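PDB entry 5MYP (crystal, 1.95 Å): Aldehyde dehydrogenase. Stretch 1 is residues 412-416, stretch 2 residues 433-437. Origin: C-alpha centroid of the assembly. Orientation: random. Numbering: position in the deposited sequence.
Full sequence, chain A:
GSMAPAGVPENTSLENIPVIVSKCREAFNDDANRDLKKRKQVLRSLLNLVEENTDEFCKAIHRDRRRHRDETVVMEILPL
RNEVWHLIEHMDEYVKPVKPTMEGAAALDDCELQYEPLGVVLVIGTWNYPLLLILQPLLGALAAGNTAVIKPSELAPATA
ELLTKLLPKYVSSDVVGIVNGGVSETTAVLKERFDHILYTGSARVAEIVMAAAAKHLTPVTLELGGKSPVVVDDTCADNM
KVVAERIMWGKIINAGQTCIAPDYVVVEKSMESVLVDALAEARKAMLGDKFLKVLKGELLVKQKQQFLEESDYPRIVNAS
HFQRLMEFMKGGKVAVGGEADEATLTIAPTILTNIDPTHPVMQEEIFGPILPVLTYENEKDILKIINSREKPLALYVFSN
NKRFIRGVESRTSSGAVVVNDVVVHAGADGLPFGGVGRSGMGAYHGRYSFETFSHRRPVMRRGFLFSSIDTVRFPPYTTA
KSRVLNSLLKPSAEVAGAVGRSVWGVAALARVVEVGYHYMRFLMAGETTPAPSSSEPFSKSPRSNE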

ATOM      1  N   THR A 412     -16.072 -14.690   5.269  1.00 15.95           N
ATOM      2  CA  THR A 412     -14.941 -15.034   4.398  1.00 15.18           C
ATOM      3  C   THR A 412     -14.160 -13.789   3.995  1.00 14.62           C
ATOM      4  O   THR A 412     -14.671 -12.669   4.077  1.00 14.44           O
ATOM      5  N   SER A 413     -12.923 -14.003   3.551  1.00 14.24           N
ATOM      6  CA  SER A 413     -12.085 -12.940   3.000  1.00 13.88           C
ATOM      7  C   SER A 413     -11.569 -13.339   1.619  1.00 13.53           C
ATOM      8  O   SER A 413     -11.107 -14.462   1.416  1.00 13.24           O
ATOM      9  N   SER A 414     -11.663 -12.407   0.675  1.00 12.84           N
ATOM     10  CA  SER A 414     -11.235 -12.633  -0.699  1.00 12.60           C
ATOM     11  C   SER A 414     -10.968 -11.291  -1.357  1.00 12.55           C
ATOM     12  O   SER A 414     -11.382 -10.264  -0.835  1.00 12.33           O
ATOM     13  N   GLY A 415     -10.278 -11.306  -2.493  1.00 12.50           N
ATOM     14  CA  GLY A 415     -10.017 -10.084  -3.254  1.00 12.72           C
ATOM     15  C   GLY A 415     -11.289  -9.415  -3.760  1.00 12.68           C
ATOM     16  O   GLY A 415     -11.334  -8.200  -3.900  1.00 12.90           O
ATOM     17  N   ALA A 416     -12.312 -10.219  -4.044  1.00 12.68           N
ATOM     18  CA  ALA A 416     -13.633  -9.718  -4.410  1.00 12.65           C
ATOM     19  C   ALA A 416     -14.689 -10.794  -4.186  1.00 12.58           C
ATOM     20  O   ALA A 416     -14.360 -11.969  -4.013  1.00 12.37           O
ATOM     21  N   PHE A 433      -9.501  -3.525  -8.532  1.00 13.51           N
ATOM     22  CA  PHE A 433      -9.178  -4.934  -8.749  1.00 13.21           C
ATOM     23  C   PHE A 433      -7.874  -5.298  -8.048  1.00 12.82           C
ATOM     24  O   PHE A 433      -6.819  -4.762  -8.380  1.00 12.35           O
ATOM     25  N   GLY A 434      -7.959  -6.221  -7.095  1.00 12.22           N
ATOM     26  CA  GLY A 434      -6.790  -6.646  -6.337  1.00 11.90           C
ATOM     27  C   GLY A 434      -7.077  -7.771  -5.363  1.00 11.69           C
ATOM     28  O   GLY A 434      -8.231  -8.143  -5.152  1.00 11.64           O
ATOM     29  N   GLY A 435      -6.014  -8.308  -4.779  1.00 11.32           N
ATOM     30  CA  GLY A 435      -6.111  -9.407  -3.831  1.00 11.15           C
ATOM     31  C   GLY A 435      -5.911  -8.982  -2.391  1.00 10.97           C
ATOM     32  O   GLY A 435      -5.834  -7.793  -2.074  1.00 10.70           O
ATOM     33  N   VAL A 436      -5.839  -9.986  -1.527  1.00 10.85           N
ATOM     34  CA  VAL A 436      -5.557  -9.819  -0.108  1.00 10.91           C
ATOM     35  C   VAL A 436      -4.827 -11.081   0.370  1.00 10.98           C
ATOM     36  O   VAL A 436      -5.087 -12.180  -0.137  1.00 10.39           O
ATOM     37  N   GLY A 437      -3.911 -10.919   1.322  1.00 11.07           N
ATOM     38  CA  GLY A 437      -3.076 -12.032   1.771  1.00 11.35           C
ATOM     39  C   GLY A 437      -2.278 -12.592   0.607  1.00 11.59           C
ATOM     40  O   GLY A 437      -1.672 -11.830  -0.154  1.00 11.32           O
TER

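Residues 433–437 pass residues 412–416 of the same chain as two irregular segments running in roughly opposing directions, with 153° between the end-to-end vectors of their touching parts. No direct hydrogen bond joins them, and the contact buries a modest 167 Å², both sides summed. Most of it rests on one valine side chain and on the close approach of glycine backbones.

At the start of the second stretch, Phe433 contributes little. Its CA-to-CB bond points away from the first stretch, and although the ring, with chi1 in the t rotamer and chi2 at 82°, comes nearer at its end, the closest approach, Phe433 CD1 to Ala416 CB, is still 6.2 Å.

Gly434 brings its backbone into play. Its carbonyl O lies 3.2 Å from Gly415 CA, an approach possible because Gly415 carries no side chain: a CB built there in ideal geometry would fall 2.5 Å from Gly434 O, a clash. Gly434 O also sits 3.3 Å from Gly415 O, but both are acceptors and cannot bond to each other. A water molecule links the two backbones instead, accepting from Gly434 N at 3.0 Å and donating to Gly415 O at 3.2 Å. This bridge provides a polar connection that the direct contacts lack.

Gly435 marks the register of the pair, its CA lying 4.0 Å from Gly415 CA. The absence of a side chain on Gly415 matters here too, since an ideal CB on Gly415 would be tight against Gly435 CA, at 3.2 Å. A CB on Gly435 itself would point away from the first stretch.

Val436 supplies the principal side-chain contact. Its CA-to-CB bond points toward the first stretch, and the p rotamer (chi1 57°) places Val436 CG1 against the backbone there, 3.7 Å from Ser414 C and 3.9 Å from Gly415 N. Val436 CG1 also lies 3.8 Å from Ser413 OG. Ser413 also points toward the second stretch, in the t rotamer, but its hydroxyl meets the valine through van der Waals contact and finds its hydrogen-bonding partner elsewhere in the structure. Ser414, by contrast, points away; its p rotamer allows Ser414 OG to donate a 2.8 Å hydrogen bond to Ala416 O within its own segment, so that Val436 meets its backbone rather than its hydroxyl.

Gly437, with a positive phi of 59° that by itself favours glycine, carries the chain beyond the contact and touches nothing in the first stretch.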

ATOM      1  CB  THR A 412     -15.415 -15.733   3.110  1.00 15.01           C
ATOM      2  OG1 THR A 412     -16.325 -14.881   2.400  1.00 14.65           O
ATOM      3  CG2 THR A 412     -16.091 -17.060   3.429  1.00 15.12           C
ATOM      4  CB  SER A 413     -10.922 -12.629   3.933  1.00 14.21           C
ATOM      5  OG  SER A 413     -10.119 -11.598   3.393  1.00 14.70           O
ATOM      6  CB  SER A 414     -12.308 -13.386  -1.479  1.00 12.45           C
ATOM      7  OG  SER A 414     -13.542 -12.685  -1.446  1.00 12.18           O
ATOM      8  CB  ALA A 416     -13.647  -9.279  -5.868  1.00 12.74           C
ATOM      9  CB  PHE A 433      -9.066  -5.252 -10.238  1.00 13.64           C
ATOM     10  CG  PHE A 433      -8.869  -6.711 -10.518  1.00 13.83           C
ATOM     11  CD1 PHE A 433      -9.957  -7.574 -10.538  1.00 14.02           C
ATOM     12  CD2 PHE A 433      -7.595  -7.231 -10.731  1.00 14.14           C
ATOM     13  CE1 PHE A 433      -9.783  -8.929 -10.787  1.00 14.10           C
ATOM     14  CE2 PHE A 433      -7.417  -8.585 -10.978  1.00 14.36           C
ATOM     15  CZ  PHE A 433      -8.512  -9.434 -11.002  1.00 14.20           C
ATOM     16  CB  VAL A 436      -6.849  -9.559   0.698  1.00 11.01           C
ATOM     17  CG1 VAL A 436      -7.859 -10.690   0.509  1.00 11.08           C
ATOM     18  CG2 VAL A 436      -6.538  -9.325   2.172  1.00 11.05           C
TER
HETATM   19  O   HOH W   1     -10.595  -7.625  -6.976  1.00 11.52           O